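Local coordinates for nitrogen regulatory PII-like protein (Bacillus subtilis subsp. subtilis, PDB 4R25) that is required for full induction of the nrgAB operon when ammonium is limiting and belongs to the PII family of nitrogen regulators, at residues M3-V9 with K92-I98; V35-Q41 with E54-R60. One frame throughout, in Å; residues are numbered along the deposited sequence.

Contact 1 of 2, residues M3-V9 with K92-I98. With ZN (zinc ion), chain E.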
loop_
_atom_site.group_PDB
_atom_site.type_symbol
_atom_site.label_atom_id
_atom_site.label_comp_id
_atom_site.label_asym_id
_atom_site.label_seq_id
_atom_site.Cartn_x
_atom_site.Cartn_y
_atom_site.Cartn_z
ATOM N N MET A 3 -8.319 -10.478 -10.245
ATOM C CA MET A 3 -6.925 -10.188 -9.947
ATOM C C MET A 3 -6.847 -9.781 -8.492
ATOM O O MET A 3 -7.699 -9.049 -8.008
ATOM C CB MET A 3 -6.403 -9.062 -10.833
ATOM C CG MET A 3 -6.818 -9.184 -12.283
ATOM S SD MET A 3 -6.106 -7.897 -13.317
ATOM C CE MET A 3 -4.433 -8.523 -13.479
ATOM N N PHE A 4 -5.827 -10.250 -7.790
ATOM C CA PHE A 4 -5.720 -9.963 -6.367
ATOM C C PHE A 4 -4.352 -9.458 -5.967
ATOM O O PHE A 4 -3.345 -9.787 -6.588
ATOM C CB PHE A 4 -6.057 -11.205 -5.532
ATOM C CG PHE A 4 -7.476 -11.649 -5.665
ATOM C CD1 PHE A 4 -7.832 -12.609 -6.601
ATOM C CD2 PHE A 4 -8.461 -11.098 -4.867
ATOM C CE1 PHE A 4 -9.151 -13.018 -6.729
ATOM C CE2 PHE A 4 -9.780 -11.502 -4.991
ATOM C CZ PHE A 4 -10.125 -12.461 -5.923
ATOM N N LYS A 5 -4.327 -8.661 -4.906
ATOM C CA LYS A 5 -3.078 -8.296 -4.280
ATOM C C LYS A 5 -2.981 -9.002 -2.943
ATOM O O LYS A 5 -3.859 -8.866 -2.090
ATOM C CB LYS A 5 -2.986 -6.788 -4.088
ATOM C CG LYS A 5 -1.691 -6.327 -3.423
ATOM C CD LYS A 5 -1.909 -4.990 -2.753
ATOM C CE LYS A 5 -0.689 -4.101 -2.849
ATOM N NZ LYS A 5 -1.023 -2.717 -2.400
ATOM N N VAL A 6 -1.906 -9.758 -2.761
ATOM C CA VAL A 6 -1.645 -10.388 -1.484
ATOM C C VAL A 6 -0.584 -9.593 -0.742
ATOM O O VAL A 6 0.528 -9.407 -1.230
ATOM C CB VAL A 6 -1.215 -11.860 -1.645
ATOM C CG1 VAL A 6 -0.879 -12.474 -0.293
ATOM C CG2 VAL A 6 -2.313 -12.644 -2.319
ATOM N N GLU A 7 -0.944 -9.124 0.446
ATOM C CA GLU A 7 -0.050 -8.316 1.255
ATOM C C GLU A 7 0.347 -9.061 2.529
ATOM O O GLU A 7 -0.477 -9.272 3.420
ATOM C CB GLU A 7 -0.747 -7.012 1.604
ATOM C CG GLU A 7 0.138 -5.933 2.149
ATOM C CD GLU A 7 -0.555 -4.584 2.104
ATOM O OE1 GLU A 7 -0.997 -4.083 3.162
ATOM O OE2 GLU A 7 -0.672 -4.029 0.992
ATOM N N ILE A 8 1.609 -9.468 2.608
ATOM C CA ILE A 8 2.106 -10.144 3.790
ATOM C C ILE A 8 2.906 -9.175 4.648
ATOM O O ILE A 8 3.882 -8.588 4.187
ATOM C CB ILE A 8 3.003 -11.340 3.414
ATOM C CG1 ILE A 8 2.317 -12.216 2.364
ATOM C CG2 ILE A 8 3.343 -12.150 4.650
ATOM C CD1 ILE A 8 3.221 -13.283 1.766
ATOM N N VAL A 9 2.490 -8.998 5.895
ATOM C CA VAL A 9 3.216 -8.128 6.813
ATOM C C VAL A 9 3.775 -8.943 7.977
ATOM O O VAL A 9 3.035 -9.386 8.851
ATOM C CB VAL A 9 2.320 -6.992 7.341
ATOM C CG1 VAL A 9 3.031 -6.220 8.429
ATOM C CG2 VAL A 9 1.913 -6.072 6.202
ATOM N N LYS A 92 0.603 -11.025 9.585
ATOM C CA LYS A 92 -0.712 -11.226 8.992
ATOM C C LYS A 92 -0.641 -11.179 7.468
ATOM O O LYS A 92 0.397 -10.867 6.887
ATOM C CB LYS A 92 -1.701 -10.174 9.508
ATOM C CG LYS A 92 -1.720 -10.022 11.029
ATOM C CD LYS A 92 -3.046 -9.457 11.522
ATOM C CE LYS A 92 -2.998 -9.124 13.008
ATOM N NZ LYS A 92 -2.024 -8.032 13.296
ATOM N N ILE A 93 -1.757 -11.499 6.828
ATOM C CA ILE A 93 -1.819 -11.512 5.383
ATOM C C ILE A 93 -3.130 -10.888 4.976
ATOM O O ILE A 93 -4.179 -11.324 5.424
ATOM C CB ILE A 93 -1.801 -12.944 4.830
ATOM C CG1 ILE A 93 -0.521 -13.665 5.244
ATOM C CG2 ILE A 93 -1.958 -12.940 3.306
ATOM C CD1 ILE A 93 -0.519 -15.118 4.863
ATOM N N PHE A 94 -3.074 -9.882 4.109
ATOM C CA PHE A 94 -4.282 -9.211 3.663
ATOM C C PHE A 94 -4.515 -9.400 2.170
ATOM O O PHE A 94 -3.586 -9.319 1.370
ATOM C CB PHE A 94 -4.221 -7.725 4.022
ATOM C CG PHE A 94 -3.819 -7.466 5.448
ATOM C CD1 PHE A 94 -4.748 -7.544 6.471
ATOM C CD2 PHE A 94 -2.509 -7.160 5.767
ATOM C CE1 PHE A 94 -4.380 -7.305 7.789
ATOM C CE2 PHE A 94 -2.135 -6.924 7.080
ATOM C CZ PHE A 94 -3.071 -6.994 8.091
ATOM N N VAL A 95 -5.764 -9.659 1.805
ATOM C CA VAL A 95 -6.127 -9.853 0.412
ATOM C C VAL A 95 -7.042 -8.724 -0.080
ATOM O O VAL A 95 -7.983 -8.333 0.613
ATOM C CB VAL A 95 -6.773 -11.241 0.192
ATOM C CG1 VAL A 95 -6.881 -11.560 -1.303
ATOM C CG2 VAL A 95 -5.954 -12.320 0.909
ATOM N N TYR A 96 -6.729 -8.193 -1.263
ATOM C CA TYR A 96 -7.486 -7.114 -1.883
ATOM C C TYR A 96 -7.849 -7.425 -3.327
ATOM O O TYR A 96 -7.075 -8.041 -4.056
ATOM C CB TYR A 96 -6.656 -5.835 -1.934
ATOM C CG TYR A 96 -6.126 -5.341 -0.624
ATOM C CD1 TYR A 96 -4.876 -5.729 -0.180
ATOM C CD2 TYR A 96 -6.855 -4.452 0.156
ATOM C CE1 TYR A 96 -4.367 -5.274 1.012
ATOM C CE2 TYR A 96 -6.355 -3.981 1.360
ATOM C CZ TYR A 96 -5.106 -4.398 1.784
ATOM O OH TYR A 96 -4.594 -3.943 2.981
ATOM N N GLU A 97 -9.011 -6.954 -3.757
ATOM C CA GLU A 97 -9.376 -7.011 -5.165
ATOM C C GLU A 97 -8.615 -5.939 -5.930
ATOM O O GLU A 97 -8.382 -4.852 -5.400
ATOM C CB GLU A 97 -10.882 -6.786 -5.340
ATOM C CG GLU A 97 -11.738 -8.018 -5.068
ATOM C CD GLU A 97 -13.214 -7.693 -4.887
ATOM O OE1 GLU A 97 -13.600 -6.502 -4.911
ATOM O OE2 GLU A 97 -13.989 -8.647 -4.711
ATOM N N ILE A 98 -8.231 -6.238 -7.170
ATOM C CA ILE A 98 -7.635 -5.237 -8.048
ATOM C C ILE A 98 -8.535 -4.975 -9.249
ATOM O O ILE A 98 -8.896 -5.897 -9.969
ATOM C CB ILE A 98 -6.283 -5.691 -8.583
ATOM C CG1 ILE A 98 -5.276 -5.862 -7.449
ATOM C CG2 ILE A 98 -5.753 -4.687 -9.590
ATOM C CD1 ILE A 98 -3.912 -6.271 -7.932
HETATM ZN ZN ZN E . -0.101 -1.754 -0.239
HETATM O O HOH W 1 1.264 0.342 0.363
#

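Contact 2 of 2, residues V35-Q41 with E54-R60. With ZN (zinc ion), chain F; ZN (zinc ion), chain D.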
loop_
_atom_site.group_PDB
_atom_site.type_symbol
_atom_site.label_atom_id
_atom_site.label_comp_id
_atom_site.label_asym_id
_atom_site.label_seq_id
_atom_site.Cartn_x
_atom_site.Cartn_y
_atom_site.Cartn_z
ATOM N N VAL A 35 8.950 -1.779 6.965
ATOM C CA VAL A 35 8.117 -0.807 7.641
ATOM C C VAL A 35 8.147 -1.117 9.127
ATOM O O VAL A 35 8.856 -2.015 9.572
ATOM C CB VAL A 35 6.668 -0.858 7.134
ATOM C CG1 VAL A 35 6.614 -0.494 5.669
ATOM C CG2 VAL A 35 6.077 -2.244 7.357
ATOM N N HIS A 36 7.369 -0.376 9.897
ATOM C CA HIS A 36 7.306 -0.601 11.327
ATOM C C HIS A 36 5.942 -1.071 11.763
ATOM O O HIS A 36 4.922 -0.672 11.205
ATOM C CB HIS A 36 7.673 0.662 12.089
ATOM C CG HIS A 36 9.123 0.998 12.020
ATOM N ND1 HIS A 36 9.593 2.139 11.406
ATOM C CD2 HIS A 36 10.212 0.337 12.472
ATOM C CE1 HIS A 36 10.909 2.171 11.492
ATOM N NE2 HIS A 36 11.309 1.086 12.133
ATOM N N GLY A 37 5.944 -1.937 12.765
ATOM C CA GLY A 37 4.727 -2.378 13.403
ATOM C C GLY A 37 4.641 -1.742 14.775
ATOM O O GLY A 37 5.647 -1.465 15.425
ATOM N N CYS A 38 3.422 -1.499 15.216
ATOM C CA CYS A 38 3.202 -0.905 16.515
ATOM C C CYS A 38 2.082 -1.667 17.180
ATOM O O CYS A 38 0.979 -1.742 16.639
ATOM C CB CYS A 38 2.825 0.570 16.370
ATOM S SG CYS A 38 2.657 1.438 17.926
ATOM N N GLY A 39 2.375 -2.255 18.336
ATOM C CA GLY A 39 1.352 -2.877 19.155
ATOM C C GLY A 39 0.772 -1.866 20.126
ATOM O O GLY A 39 1.484 -1.012 20.639
ATOM N N LEU A 40 -0.530 -1.952 20.364
ATOM C CA LEU A 40 -1.199 -1.057 21.292
ATOM C C LEU A 40 -1.997 -1.868 22.319
ATOM O O LEU A 40 -2.764 -2.763 21.962
ATOM C CB LEU A 40 -2.122 -0.088 20.543
ATOM C CG LEU A 40 -1.542 0.812 19.446
ATOM C CD1 LEU A 40 -2.601 1.757 18.930
ATOM C CD2 LEU A 40 -0.351 1.603 19.929
ATOM N N GLN A 41 -1.806 -1.563 23.597
ATOM C CA GLN A 41 -2.585 -2.228 24.637
ATOM C C GLN A 41 -3.033 -1.292 25.757
ATOM O O GLN A 41 -2.275 -0.432 26.215
ATOM C CB GLN A 41 -1.841 -3.441 25.193
ATOM C CG GLN A 41 -0.338 -3.311 25.161
ATOM C CD GLN A 41 0.365 -4.569 25.631
ATOM O OE1 GLN A 41 -0.199 -5.668 25.582
ATOM N NE2 GLN A 41 1.604 -4.415 26.098
ATOM N N GLU A 54 -0.143 1.609 26.089
ATOM C CA GLU A 54 1.261 1.260 26.007
ATOM C C GLU A 54 1.519 0.664 24.629
ATOM O O GLU A 54 0.679 -0.057 24.084
ATOM C CB GLU A 54 1.608 0.267 27.105
ATOM C CG GLU A 54 3.078 -0.015 27.271
ATOM C CD GLU A 54 3.327 -0.915 28.458
ATOM O OE1 GLU A 54 4.488 -1.331 28.671
ATOM O OE2 GLU A 54 2.345 -1.208 29.177
ATOM N N SER A 55 2.675 0.973 24.062
ATOM C CA SER A 55 2.951 0.596 22.689
ATOM C C SER A 55 4.412 0.247 22.472
ATOM O O SER A 55 5.306 0.865 23.052
ATOM C CB SER A 55 2.533 1.726 21.739
ATOM O OG SER A 55 3.280 2.901 21.991
ATOM N N ASN A 56 4.644 -0.756 21.635
ATOM C CA ASN A 56 5.994 -1.091 21.223
ATOM C C ASN A 56 6.106 -1.001 19.714
ATOM O O ASN A 56 5.154 -1.297 18.996
ATOM C CB ASN A 56 6.423 -2.477 21.733
ATOM C CG ASN A 56 5.537 -3.605 21.212
ATOM O OD1 ASN A 56 4.312 -3.556 21.335
ATOM N ND2 ASN A 56 6.159 -4.634 20.629
ATOM N N VAL A 57 7.266 -0.568 19.240
ATOM C CA VAL A 57 7.528 -0.510 17.818
ATOM C C VAL A 57 8.527 -1.593 17.426
ATOM O O VAL A 57 9.621 -1.665 17.977
ATOM C CB VAL A 57 8.051 0.878 17.409
ATOM C CG1 VAL A 57 8.469 0.886 15.945
ATOM C CG2 VAL A 57 6.983 1.931 17.668
ATOM N N TYR A 58 8.142 -2.446 16.483
ATOM C CA TYR A 58 9.029 -3.500 16.001
ATOM C C TYR A 58 9.283 -3.386 14.497
ATOM O O TYR A 58 8.762 -2.488 13.832
ATOM C CB TYR A 58 8.476 -4.881 16.368
ATOM C CG TYR A 58 6.979 -4.986 16.234
ATOM C CD1 TYR A 58 6.140 -4.518 17.240
ATOM C CD2 TYR A 58 6.398 -5.548 15.101
ATOM C CE1 TYR A 58 4.762 -4.595 17.123
ATOM C CE2 TYR A 58 5.017 -5.636 14.974
ATOM C CZ TYR A 58 4.205 -5.156 15.989
ATOM O OH TYR A 58 2.836 -5.235 15.870
ATOM N N GLU A 59 10.102 -4.289 13.971
ATOM C CA GLU A 59 10.440 -4.289 12.554
ATOM C C GLU A 59 9.502 -5.196 11.814
ATOM O O GLU A 59 9.143 -6.264 12.305
ATOM C CB GLU A 59 11.851 -4.799 12.340
ATOM C CG GLU A 59 12.832 -4.169 13.260
ATOM C CD GLU A 59 12.764 -2.682 13.176
ATOM O OE1 GLU A 59 12.725 -2.046 14.249
ATOM O OE2 GLU A 59 12.741 -2.158 12.039
ATOM N N ARG A 60 9.114 -4.776 10.621
ATOM C CA ARG A 60 8.243 -5.593 9.805
ATOM C C ARG A 60 8.686 -5.578 8.347
ATOM O O ARG A 60 9.240 -4.593 7.852
ATOM C CB ARG A 60 6.794 -5.125 9.942
ATOM C CG ARG A 60 6.230 -5.204 11.365
ATOM C CD ARG A 60 5.717 -6.595 11.726
ATOM N NE ARG A 60 6.774 -7.485 12.191
ATOM C CZ ARG A 60 6.585 -8.473 13.060
ATOM N NH1 ARG A 60 5.379 -8.685 13.565
ATOM N NH2 ARG A 60 7.602 -9.238 13.436
HETATM ZN ZN ZN F . 13.203 1.725 13.364
HETATM ZN ZN ZN D . 4.830 -2.243 31.059
#

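Contact 1 of 2, residues M3-V9 with K92-I98
Glu7 and Tyr96 meet at an angle beside a zinc ion: the carboxylate of Glu7 comes obliquely up to the Tyr96 ring, its OE2 3.9 Å from Tyr96 CE1, with the two planes 49° apart. Both belong to neighbouring antiparallel strands of the ferredoxin-like PII fold, where 4-10 lies inside the sheet and 92-97 borders it within the chain. The metal is held by Lys5 NZ at 2.5 Å and Glu7 OE2 at 2.6 Å; Glu64 of strand 51-67 and a water are further ligands. The Glu7 chain leaves with CG opposite the backbone N (chi1 -166°) and runs on extended, which carries OE2 out to the ion. Lys5 runs alongside Tyr96, CD 4.0 Å from CD1, before its amine reaches the zinc. Phe94 turns its ring edge to Val9 CG2. Lys5 and Tyr96 exchange both backbone bonds, as do Glu7 with Phe94 and Val9 with Lys92, so the register is fixed pair by pair. Lys5 and Glu7, two residues apart on strand 4-10, point to the same face as Tyr96 and Phe94. That face looks to the other subunits: Tyr96 packs on Lys5 of the second subunit, and Lys5 on Tyr96 of the third. The reverse face carries Phe4, Val6, Ile8, Ile93 and Val95. Ile8 and Ile93 reach Ala79 of helix 72-83, while Val6 CG1 lies 3.8 Å from Ile93 CG2, side by side. At the far end, Ile98 N donates to Met3 O at 3.0 Å, approaching from above the carbonyl plane.

Contact 2 of 2, residues V35-Q41 with E54-R60
Tyr58 lays its ring against the Gly37 backbone across the strands, with Gly37 CA 3.9 Å from the ring centroid and 22° off the normal, a CH-pi contact. The turn that brings it there places CG between the backbone N and the carbonyl carbon (chi1 39°), swinging the ring across to the glycine. Gly37 O lies over a face of this ring, and Tyr58 CE1 is 3.6 Å from Gly39 N. Arg60 adds its chain to the same side, CG 3.6 Å from Gly37 N, and a guanidinium face receives Tyr58 CD2. Among the backbone bonds, Gly37 pairs with Tyr58 and Val35 with Arg60 in both directions, and Gln41 likewise with Glu54; Gly39 N donates to Asn56 O, but the bond back from Asn56 N to Gly39 O is weak. These bonds build the hairpin of strands 29-44 and 51-67, which, as in other PII proteins, probably runs out into the T-loop. Strand 29-44 pairs along its outer edge with a strand of the second subunit, and Phe32 of that subunit meets the His36 ring. Apolar touches are few, Cys38 SG lying 4.4 Å from Val57 CG2. Metal contacts sit at both ends: His36 NE2 binds one zinc at 2.3 Å and Glu54 OE1 another at 2.6 Å. Beside the first ion the Glu59 carboxylate stands almost perpendicular to the imidazole, its OE2 3.5 Å from His36 NE2.

Contacts 1 and 2 belong to one antiparallel sheet, their centres 21 Å apart, and contact 2 lies within the chain that contact 1 closes. Strands 4-10 and 51-67 are neighbours in the sheet, and there the two contacts touch: Val9 CG1 packs on Arg60 CB at 4.2 Å. Contact 1 forms part of the sheet body and, with Glu64 of strand 51-67, supplies a zinc site facing the trimer's other subunits; contact 2 rises from the same strand toward the hairpin tip. Its zinc ions lie apart from that one, ion to ion about 19 Å for His36's and 32 Å for Glu54's. Both pair at an edge strand with the second subunit, continuing the sheet across the interface.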